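Class B carbapenemase GOB-18 (Elizabethkingia meningoseptica, PDB 5K0W) probably hydrolyses beta-lactam antibiotics, carbapenems included, as a zinc-dependent metallo-beta-lactamase of subclass B3. Local coordinates at residues A[207-212]-A[280-285]; A[135-140]-A[203-208]. One frame throughout, in Å; residues are numbered along the deposited sequence.

Contact 1 of 2, residues A[207-212]-A[280-285]; sequences KKFSEV and LNKIKK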
loop_
_atom_site.group_PDB
_atom_site.type_symbol
_atom_site.label_atom_id
_atom_site.label_comp_id
_atom_site.label_asym_id
_atom_site.label_seq_id
_atom_site.Cartn_x
_atom_site.Cartn_y
_atom_site.Cartn_z
ATOM N N LYS A 207 -4.163 -21.024 -10.174
ATOM C CA LYS A 207 -4.587 -21.457 -11.506
ATOM C C LYS A 207 -3.998 -20.596 -12.662
ATOM O O LYS A 207 -3.514 -19.488 -12.423
ATOM C CB LYS A 207 -6.128 -21.527 -11.577
ATOM C CG LYS A 207 -6.845 -20.184 -11.449
ATOM C CD LYS A 207 -8.365 -20.330 -11.565
ATOM C CE LYS A 207 -9.042 -18.992 -11.740
ATOM N NZ LYS A 207 -10.462 -19.121 -12.149
ATOM N N LYS A 208 -4.063 -21.113 -13.910
ATOM C CA LYS A 208 -3.582 -20.479 -15.153
ATOM C C LYS A 208 -4.305 -19.178 -15.418
ATOM O O LYS A 208 -5.518 -19.128 -15.248
ATOM C CB LYS A 208 -3.767 -21.426 -16.358
ATOM C CG LYS A 208 -2.929 -22.700 -16.273
ATOM C CD LYS A 208 -3.197 -23.680 -17.413
ATOM C CE LYS A 208 -2.397 -24.953 -17.207
ATOM N NZ LYS A 208 -2.466 -25.856 -18.382
ATOM N N PHE A 209 -3.573 -18.124 -15.847
ATOM C CA PHE A 209 -4.160 -16.790 -16.111
ATOM C C PHE A 209 -5.362 -16.827 -17.065
ATOM O O PHE A 209 -6.286 -16.013 -16.943
ATOM C CB PHE A 209 -3.109 -15.756 -16.576
ATOM C CG PHE A 209 -2.062 -15.344 -15.558
ATOM C CD1 PHE A 209 -2.404 -15.130 -14.226
ATOM C CD2 PHE A 209 -0.742 -15.131 -15.941
ATOM C CE1 PHE A 209 -1.435 -14.760 -13.287
ATOM C CE2 PHE A 209 0.224 -14.766 -14.997
ATOM C CZ PHE A 209 -0.131 -14.576 -13.678
ATOM N N SER A 210 -5.354 -17.805 -17.982
ATOM C CA SER A 210 -6.409 -18.041 -18.966
ATOM C C SER A 210 -7.709 -18.495 -18.283
ATOM O O SER A 210 -8.800 -18.230 -18.808
ATOM C CB SER A 210 -5.954 -19.076 -19.992
ATOM O OG SER A 210 -5.532 -20.273 -19.355
ATOM N N GLU A 211 -7.592 -19.178 -17.117
ATOM C CA GLU A 211 -8.734 -19.637 -16.342
ATOM C C GLU A 211 -9.376 -18.454 -15.582
ATOM O O GLU A 211 -10.570 -18.496 -15.290
ATOM C CB GLU A 211 -8.317 -20.716 -15.327
ATOM C CG GLU A 211 -7.797 -22.032 -15.882
ATOM C CD GLU A 211 -7.347 -22.991 -14.792
ATOM O OE1 GLU A 211 -6.151 -23.367 -14.773
ATOM O OE2 GLU A 211 -8.185 -23.335 -13.927
ATOM N N VAL A 212 -8.574 -17.424 -15.230
ATOM C CA VAL A 212 -9.005 -16.244 -14.465
ATOM C C VAL A 212 -9.862 -15.341 -15.348
ATOM O O VAL A 212 -9.417 -14.275 -15.789
ATOM C CB VAL A 212 -7.828 -15.479 -13.794
ATOM C CG1 VAL A 212 -8.328 -14.558 -12.691
ATOM C CG2 VAL A 212 -6.776 -16.431 -13.241
ATOM N N LEU A 280 7.040 -15.179 -15.424
ATOM C CA LEU A 280 7.294 -15.804 -16.716
ATOM C C LEU A 280 7.224 -17.306 -16.598
ATOM O O LEU A 280 6.683 -17.944 -17.498
ATOM C CB LEU A 280 8.633 -15.371 -17.328
ATOM C CG LEU A 280 8.756 -13.904 -17.732
ATOM C CD1 LEU A 280 10.214 -13.431 -17.667
ATOM C CD2 LEU A 280 8.114 -13.636 -19.099
ATOM N N ASN A 281 7.719 -17.877 -15.479
ATOM C CA ASN A 281 7.668 -19.321 -15.268
ATOM C C ASN A 281 6.232 -19.807 -15.171
ATOM O O ASN A 281 5.922 -20.923 -15.600
ATOM C CB ASN A 281 8.476 -19.739 -14.057
ATOM C CG ASN A 281 9.201 -21.019 -14.297
ATOM O OD1 ASN A 281 10.203 -21.056 -15.011
ATOM N ND2 ASN A 281 8.670 -22.097 -13.750
ATOM N N LYS A 282 5.339 -18.940 -14.660
ATOM C CA LYS A 282 3.907 -19.235 -14.558
ATOM C C LYS A 282 3.254 -19.218 -15.965
ATOM O O LYS A 282 2.518 -20.152 -16.302
ATOM C CB LYS A 282 3.207 -18.265 -13.578
ATOM C CG LYS A 282 1.702 -18.440 -13.522
ATOM C CD LYS A 282 1.113 -18.077 -12.186
ATOM C CE LYS A 282 -0.389 -18.255 -12.157
ATOM N NZ LYS A 282 -0.787 -19.681 -12.089
ATOM N N ILE A 283 3.547 -18.174 -16.781
ATOM C CA ILE A 283 2.988 -18.047 -18.129
ATOM C C ILE A 283 3.434 -19.131 -19.124
ATOM O O ILE A 283 2.691 -19.418 -20.068
ATOM C CB ILE A 283 3.011 -16.617 -18.710
ATOM C CG1 ILE A 283 4.403 -16.199 -19.168
ATOM C CG2 ILE A 283 2.433 -15.621 -17.735
ATOM C CD1 ILE A 283 4.451 -15.713 -20.573
ATOM N N LYS A 284 4.611 -19.766 -18.909
ATOM C CA LYS A 284 5.018 -20.845 -19.821
ATOM C C LYS A 284 4.064 -22.035 -19.811
ATOM O O LYS A 284 3.837 -22.625 -20.873
ATOM C CB LYS A 284 6.520 -21.230 -19.805
ATOM C CG LYS A 284 7.271 -21.087 -18.501
ATOM C CD LYS A 284 8.788 -21.295 -18.697
ATOM C CE LYS A 284 9.577 -20.020 -18.931
ATOM N NZ LYS A 284 10.571 -19.764 -17.846
ATOM N N LYS A 285 3.401 -22.287 -18.646
ATOM C CA LYS A 285 2.377 -23.329 -18.468
ATOM C C LYS A 285 1.110 -23.083 -19.337
ATOM O O LYS A 285 0.310 -24.013 -19.515
ATOM C CB LYS A 285 1.962 -23.444 -17.001
ATOM C CG LYS A 285 3.079 -23.736 -16.010
ATOM C CD LYS A 285 2.803 -23.103 -14.630
ATOM C CE LYS A 285 1.385 -23.243 -14.072
ATOM N NZ LYS A 285 0.539 -22.036 -14.340
#
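A single hydrogen bond joins the loop 207-212 to 280-285, at the end of helix 265-284, and it depends on the shape of one lysine. Lys282 has CG anti to its backbone N, runs out nearly straight, and bends only at the last torsion (chi4 74°), which brings NZ to 2.8 Å from Lys207 O. The ammonium stands above the carbonyl plane, with a C=O...N angle of 110°, so it meets the oxygen from over the face of the peptide rather than along a lone pair. Within the loop, Lys208 N gives its hydrogen to Glu211 OE1, 3.2 Å away, which ties the turn back on itself.

The apolar part of the contact gathers round Phe209. The methylene CE of Lys282 lies over one face of the Phe209 ring, offset toward the rim and 4.2 Å from the ring centroid, a CH-pi contact; the charge itself is farther off and attracts the ring weakly at most. At the ring edge, near its plane, Ile283 CG2 comes to 3.6 Å from Phe209 CE2. Farther out, the extended chain of Lys208 crosses Lys285 obliquely; the two ammonium groups stay 6.3 Å apart, NZ to NZ.

Phe209 is the buried residue here: its ring also rests on Val203 and on Ile218 and Gln219 of helix 218-230. The C-terminal end of helix 265-284 thus lies at the surface against this loop and, through Ile283 on Gln219, against helix 218-230.

Contact 2 of 2, residues A[135-140]-A[203-208]; sequences DYEMGK and VIVDKK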
loop_
_atom_site.group_PDB
_atom_site.type_symbol
_atom_site.label_atom_id
_atom_site.label_comp_id
_atom_site.label_asym_id
_atom_site.label_seq_id
_atom_site.Cartn_x
_atom_site.Cartn_y
_atom_site.Cartn_z
ATOM N N ASP A 135 -13.645 -8.910 -5.872
ATOM C CA ASP A 135 -12.239 -9.289 -6.098
ATOM C C ASP A 135 -12.122 -10.631 -6.830
ATOM O O ASP A 135 -12.716 -11.617 -6.393
ATOM C CB ASP A 135 -11.436 -9.307 -4.784
ATOM C CG ASP A 135 -9.927 -9.319 -4.989
ATOM O OD1 ASP A 135 -9.382 -10.392 -5.352
ATOM O OD2 ASP A 135 -9.287 -8.257 -4.784
ATOM N N TYR A 136 -11.354 -10.651 -7.945
ATOM C CA TYR A 136 -11.091 -11.822 -8.792
ATOM C C TYR A 136 -10.541 -13.025 -8.019
ATOM O O TYR A 136 -10.628 -14.164 -8.496
ATOM C CB TYR A 136 -10.169 -11.436 -9.960
ATOM C CG TYR A 136 -8.712 -11.271 -9.591
ATOM C CD1 TYR A 136 -8.248 -10.097 -9.020
ATOM C CD2 TYR A 136 -7.792 -12.290 -9.829
ATOM C CE1 TYR A 136 -6.903 -9.933 -8.704
ATOM C CE2 TYR A 136 -6.453 -12.151 -9.484
ATOM C CZ TYR A 136 -6.014 -10.975 -8.911
ATOM O OH TYR A 136 -4.683 -10.838 -8.605
ATOM N N GLU A 137 -9.975 -12.775 -6.841
ATOM C CA GLU A 137 -9.468 -13.842 -5.997
ATOM C C GLU A 137 -10.071 -13.798 -4.602
ATOM O O GLU A 137 -10.544 -14.824 -4.119
ATOM C CB GLU A 137 -7.918 -13.871 -5.980
ATOM C CG GLU A 137 -7.278 -14.932 -5.086
ATOM C CD GLU A 137 -7.397 -16.403 -5.452
ATOM O OE1 GLU A 137 -8.033 -16.734 -6.480
ATOM O OE2 GLU A 137 -6.826 -17.231 -4.707
ATOM N N MET A 138 -10.084 -12.617 -3.968
ATOM C CA MET A 138 -10.576 -12.420 -2.594
ATOM C C MET A 138 -12.103 -12.447 -2.414
ATOM O O MET A 138 -12.576 -12.495 -1.279
ATOM C CB MET A 138 -9.935 -11.160 -1.971
ATOM C CG MET A 138 -8.421 -11.205 -1.919
ATOM S SD MET A 138 -7.800 -12.664 -1.054
ATOM C CE MET A 138 -8.245 -12.251 0.618
ATOM N N GLY A 139 -12.838 -12.414 -3.534
ATOM C CA GLY A 139 -14.299 -12.449 -3.588
ATOM C C GLY A 139 -14.888 -13.739 -3.052
ATOM O O GLY A 139 -15.980 -13.721 -2.477
ATOM N N LYS A 140 -14.147 -14.869 -3.199
ATOM C CA LYS A 140 -14.541 -16.193 -2.676
ATOM C C LYS A 140 -14.792 -16.166 -1.146
ATOM O O LYS A 140 -15.524 -17.016 -0.638
ATOM C CB LYS A 140 -13.524 -17.286 -3.055
ATOM C CG LYS A 140 -12.129 -17.122 -2.465
ATOM C CD LYS A 140 -11.220 -18.236 -2.959
ATOM C CE LYS A 140 -9.746 -17.916 -2.847
ATOM N NZ LYS A 140 -8.888 -18.977 -3.454
ATOM N N VAL A 203 2.078 -12.812 -7.537
ATOM C CA VAL A 203 0.928 -13.553 -8.095
ATOM C C VAL A 203 0.204 -14.331 -6.986
ATOM O O VAL A 203 0.804 -15.212 -6.377
ATOM C CB VAL A 203 1.296 -14.439 -9.334
ATOM C CG1 VAL A 203 0.079 -15.209 -9.861
ATOM C CG2 VAL A 203 1.906 -13.598 -10.444
ATOM N N ILE A 204 -1.094 -14.009 -6.751
ATOM C CA ILE A 204 -1.947 -14.635 -5.719
ATOM C C ILE A 204 -2.809 -15.817 -6.211
ATOM O O ILE A 204 -3.341 -16.574 -5.384
ATOM C CB ILE A 204 -2.764 -13.587 -4.920
ATOM C CG1 ILE A 204 -3.853 -12.903 -5.799
ATOM C CG2 ILE A 204 -1.799 -12.561 -4.295
ATOM C CD1 ILE A 204 -4.803 -11.994 -5.076
ATOM N N VAL A 205 -2.940 -15.966 -7.547
ATOM C CA VAL A 205 -3.701 -17.057 -8.173
ATOM C C VAL A 205 -2.839 -18.300 -8.402
ATOM O O VAL A 205 -1.719 -18.213 -8.918
ATOM C CB VAL A 205 -4.529 -16.668 -9.431
ATOM C CG1 VAL A 205 -5.680 -15.747 -9.069
ATOM C CG2 VAL A 205 -3.663 -16.063 -10.536
ATOM N N ASP A 206 -3.383 -19.454 -8.026
ATOM C CA ASP A 206 -2.763 -20.781 -8.145
ATOM C C ASP A 206 -3.017 -21.379 -9.552
ATOM O O ASP A 206 -2.180 -22.125 -10.058
ATOM C CB ASP A 206 -3.331 -21.725 -7.063
ATOM C CG ASP A 206 -3.627 -21.067 -5.711
ATOM O OD1 ASP A 206 -4.615 -20.265 -5.627
ATOM O OD2 ASP A 206 -2.908 -21.379 -4.730
ATOM N N LYS A 207 -4.163 -21.024 -10.174
ATOM C CA LYS A 207 -4.587 -21.457 -11.506
ATOM C C LYS A 207 -3.998 -20.596 -12.662
ATOM O O LYS A 207 -3.514 -19.488 -12.423
ATOM C CB LYS A 207 -6.128 -21.527 -11.577
ATOM C CG LYS A 207 -6.845 -20.184 -11.449
ATOM C CD LYS A 207 -8.365 -20.330 -11.565
ATOM C CE LYS A 207 -9.042 -18.992 -11.740
ATOM N NZ LYS A 207 -10.462 -19.121 -12.149
ATOM N N LYS A 208 -4.063 -21.113 -13.910
ATOM C CA LYS A 208 -3.582 -20.479 -15.153
ATOM C C LYS A 208 -4.305 -19.178 -15.418
ATOM O O LYS A 208 -5.518 -19.128 -15.248
ATOM C CB LYS A 208 -3.767 -21.426 -16.358
ATOM C CG LYS A 208 -2.929 -22.700 -16.273
ATOM C CD LYS A 208 -3.197 -23.680 -17.413
ATOM C CE LYS A 208 -2.397 -24.953 -17.207
ATOM N NZ LYS A 208 -2.466 -25.856 -18.382
HETATM O O HOH W 1 -2.595 -12.511 -9.027
#
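Ile204 lays its CG1-CD1 arm along the start of the Glu137 side chain, the two sliding past each other in opposite directions with Ile204 CD1 3.7 Å from Glu137 CB. The arm occupies the crowded position between backbone N and carbonyl carbon (chi1 68°), and Ile204 CG1 also lies 3.6 Å from Tyr136 OH. Val205 adds a second apolar contact: its CG1 lies 3.7 Å from Tyr136 CE2, the valine crossing the tyrosine at about a right angle.

No direct hydrogen bond crosses between 135-140 and 203-208, but a water bridges them. Lying in the plane of the Tyr136 ring at its edge, it donates to Tyr136 OH at 2.7 Å and accepts from Ile204 N. The same hydroxyl is hydrogen-bonded to His175 O, so two partners fix its position.

Glu137 bends at chi2 (69°), which puts OE1 against Val205 CG1 and leaves Glu137 OE2 3.9 Å from Asp206 OD1. The crowding of like charges is probably eased by Lys140, whose NZ forms a salt bridge to Glu137 OE2 at 3.0 Å, from above the carboxylate plane. The backbone of this loop is shaped by Asp135: OD1 accepts from Glu137 N on its anti lone pair and from Met138 N in a nearly straight bond (171°), an Asx turn and Asx motif in one.

Ile204 also touches His100 and His175, and its side chain is about 5 Å from a bound zinc. The two loops thus meet beside the dizinc site of this metallo-beta-lactamase, where Gln98, His100 and His175 hold one metal, with Ile204 in the second shell.

In the fold
From the N terminus, the chain reaches the loop 135-140 after helix 125-129, then passes through strands 152-154 to 192-198 before 203-208 returns to it. Contact 2 thereby closes a loop nearly half strand and without helix, joining the two connections beside the metal site. Contact 1 starts where that one ends, the pair sharing Lys207 and Lys208, and closes a second loop, about half helix and with little strand, through helix 218-230 to the end of helix 265-284. The loops follow in series, neither nested nor crossed. Val212 against Tyr136 and Phe209 against Val203 bind the contacts directly, so the 203-212 connection links the C-terminal helix to the edge of the zinc site.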